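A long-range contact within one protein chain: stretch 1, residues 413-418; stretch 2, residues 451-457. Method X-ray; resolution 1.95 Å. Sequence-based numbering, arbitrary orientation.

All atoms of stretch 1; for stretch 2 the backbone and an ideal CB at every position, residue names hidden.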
# COMPACT_ATOMS: atom_id res chain seq x y z
N ALA A 413 -24.77 9.61 9.52
CA ALA A 413 -24.80 10.71 10.48
C ALA A 413 -26.24 11.26 10.54
O ALA A 413 -26.77 11.78 9.56
CB ALA A 413 -23.83 11.80 10.13
N ALA A 414 -26.89 10.99 11.65
CA ALA A 414 -28.30 11.33 11.86
C ALA A 414 -28.41 12.63 12.69
O ALA A 414 -27.81 12.72 13.77
CB ALA A 414 -28.99 10.20 12.59
N PRO A 415 -29.16 13.63 12.20
CA PRO A 415 -29.23 14.94 12.87
C PRO A 415 -30.23 14.93 14.06
O PRO A 415 -31.35 14.45 13.88
CB PRO A 415 -29.70 15.87 11.76
CG PRO A 415 -30.54 14.97 10.89
CD PRO A 415 -29.89 13.60 10.94
N THR A 416 -29.77 15.33 15.24
CA THR A 416 -30.59 15.41 16.44
C THR A 416 -30.46 16.79 17.09
O THR A 416 -29.59 17.62 16.69
CB THR A 416 -30.21 14.35 17.50
OG1 THR A 416 -29.00 14.73 18.12
CG2 THR A 416 -30.01 12.94 16.88
N TRP A 417 -31.36 17.07 18.03
CA TRP A 417 -31.58 18.42 18.53
C TRP A 417 -31.63 18.33 20.06
O TRP A 417 -32.70 18.34 20.63
CB TRP A 417 -32.84 19.03 17.94
CG TRP A 417 -32.72 19.17 16.44
CD1 TRP A 417 -33.00 18.23 15.50
CD2 TRP A 417 -32.22 20.29 15.74
NE1 TRP A 417 -32.75 18.71 14.25
CE2 TRP A 417 -32.25 19.98 14.36
CE3 TRP A 417 -31.72 21.55 16.13
CZ2 TRP A 417 -31.81 20.88 13.38
CZ3 TRP A 417 -31.32 22.45 15.15
CH2 TRP A 417 -31.36 22.10 13.79
N PRO A 418 -30.47 18.21 20.72
CA PRO A 418 -30.47 18.10 22.19
C PRO A 418 -30.87 19.43 22.91
O PRO A 418 -30.66 20.54 22.40
CB PRO A 418 -29.04 17.61 22.52
CG PRO A 418 -28.21 18.11 21.39
CD PRO A 418 -29.10 18.29 20.17
N UNK A 451 -39.10 10.60 15.12
CA UNK A 451 -39.00 12.05 15.31
C UNK A 451 -37.74 12.51 16.01
O UNK A 451 -37.52 13.72 16.12
CB UNK A 451 -40.21 12.54 16.11
N UNK A 452 -36.89 11.56 16.43
CA UNK A 452 -35.62 11.85 17.10
C UNK A 452 -34.57 12.48 16.17
O UNK A 452 -33.84 13.38 16.57
CB UNK A 452 -35.06 10.56 17.70
N UNK A 453 -34.47 11.96 14.95
CA UNK A 453 -33.61 12.51 13.90
C UNK A 453 -34.46 13.26 12.90
O UNK A 453 -35.38 12.67 12.30
CB UNK A 453 -32.81 11.41 13.20
N UNK A 454 -34.13 14.53 12.68
CA UNK A 454 -34.90 15.39 11.77
C UNK A 454 -34.12 16.64 11.42
O UNK A 454 -33.16 16.97 12.08
CB UNK A 454 -36.24 15.77 12.39
N UNK A 455 -34.56 17.35 10.40
CA UNK A 455 -34.04 18.69 10.06
C UNK A 455 -34.89 19.72 10.76
O UNK A 455 -35.93 19.42 11.26
CB UNK A 455 -34.04 18.93 8.55
N UNK A 456 -34.48 20.96 10.77
CA UNK A 456 -35.44 21.99 11.23
C UNK A 456 -35.61 22.96 10.07
O UNK A 456 -34.67 23.65 9.75
CB UNK A 456 -34.96 22.71 12.49
N UNK A 457 -36.73 22.86 9.37
CA UNK A 457 -36.97 23.64 8.14
C UNK A 457 -38.30 24.35 8.24
O UNK A 457 -38.67 24.81 9.31
CB UNK A 457 -36.94 22.74 6.90

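Position 451 has a phi of 89° and a psi near zero, and its ideal CB meets nothing of stretch 1. Positive phi by itself favours glycine. The residue is Gly 451, the first to leave helical geometry after a helix, in a Schellman motif.

At position 452 the CA-to-CB bond points sideways and no atom of stretch 1 lies within 5.5 Å of the ideal CB. Many side chains would fit; one long enough to reach the methyl of Thr 416 could profitably be apolar. Ile 452, in the m, m rotamer, brings its CG2 to 4.4 Å from Thr 416 CG2. A water accepts from Trp 417 N and donates to Ile 452 O, both at 2.8 Å, joining two stretches where Trp 417 N and Ile 452 O have no direct hydrogen bond.

Position 453 is tight. Its ideal CB sits 3.4 Å from Pro 415 O and 4.1 Å from Ala 414 CB, which favours a small apolar residue. Ala 453 packs its CB against Ala 414 CB (4.1 Å) and Pro 415 CD (4.3 Å), while its CA makes a CA-H...O contact of 3.0 Å with Pro 415 O.

The backbone of position 454 makes two hydrogen bonds, which any residue but proline could make: its N donates to Pro 415 O (3.0 Å), and its O accepts from Trp 417 NE1 (2.8 Å, N-H...O angle 166°). CA-to-CB points away, with the ideal CB 4.9 Å from Trp 417 NE1, so many side chains could be accommodated; a long, flexible one could turn back to the indole. Arg 454 does so: Trp 417 CD1 lies over one face of its guanidinium, and NH2 is 3.8 Å from Trp 417 CB. Within its own stretch, NH1 donates to Gly 451 O at 2.9 Å.

At position 455 CA-to-CB again points away and the ideal CB has no neighbour in stretch 1, leaving the choice wide. Leu 455 adds a marginal apolar contact, CD1 to Pro 415 CG at 4.4 Å.

Position 456 faces stretch 1 squarely, its ideal CB 3.7 Å from Trp 417 CZ2. An extended aliphatic chain, or another side chain able to lie flat on the indole, would suit. Lys 456 runs across the ring with CD 3.6 Å from the centroid of the six-membered ring of Trp 417, only 8° off the normal, a CH-pi contact; its NZ reaches 3.7 Å from Trp 417 CE3.

Position 457 is out of reach and unconstrained by stretch 1; it is Cys 457.

Stretch 2 451-457: GIARLKC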
# COMPACT_ATOMS: atom_id res chain seq x y z
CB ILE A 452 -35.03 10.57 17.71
CG1 ILE A 452 -35.94 10.04 18.85
CG2 ILE A 452 -33.61 10.81 18.24
CD1 ILE A 452 -36.20 11.05 19.96
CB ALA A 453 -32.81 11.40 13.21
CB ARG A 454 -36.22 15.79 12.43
CG ARG A 454 -36.04 16.48 13.76
CD ARG A 454 -37.39 16.84 14.41
NE ARG A 454 -37.21 17.79 15.52
CZ ARG A 454 -36.75 17.48 16.74
NH1 ARG A 454 -36.37 16.22 17.10
NH2 ARG A 454 -36.61 18.47 17.62
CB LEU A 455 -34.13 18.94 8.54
CG LEU A 455 -32.90 18.61 7.69
CD1 LEU A 455 -32.68 17.13 7.67
CD2 LEU A 455 -32.97 19.17 6.29
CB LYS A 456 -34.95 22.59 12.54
CG LYS A 456 -35.49 21.82 13.74
CD LYS A 456 -35.13 22.55 15.05
CE LYS A 456 -35.79 21.90 16.24
NZ LYS A 456 -35.05 22.20 17.50
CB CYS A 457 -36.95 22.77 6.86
SG CYS A 457 -37.72 21.13 7.00
O HOH W 1 -33.51 15.33 18.51
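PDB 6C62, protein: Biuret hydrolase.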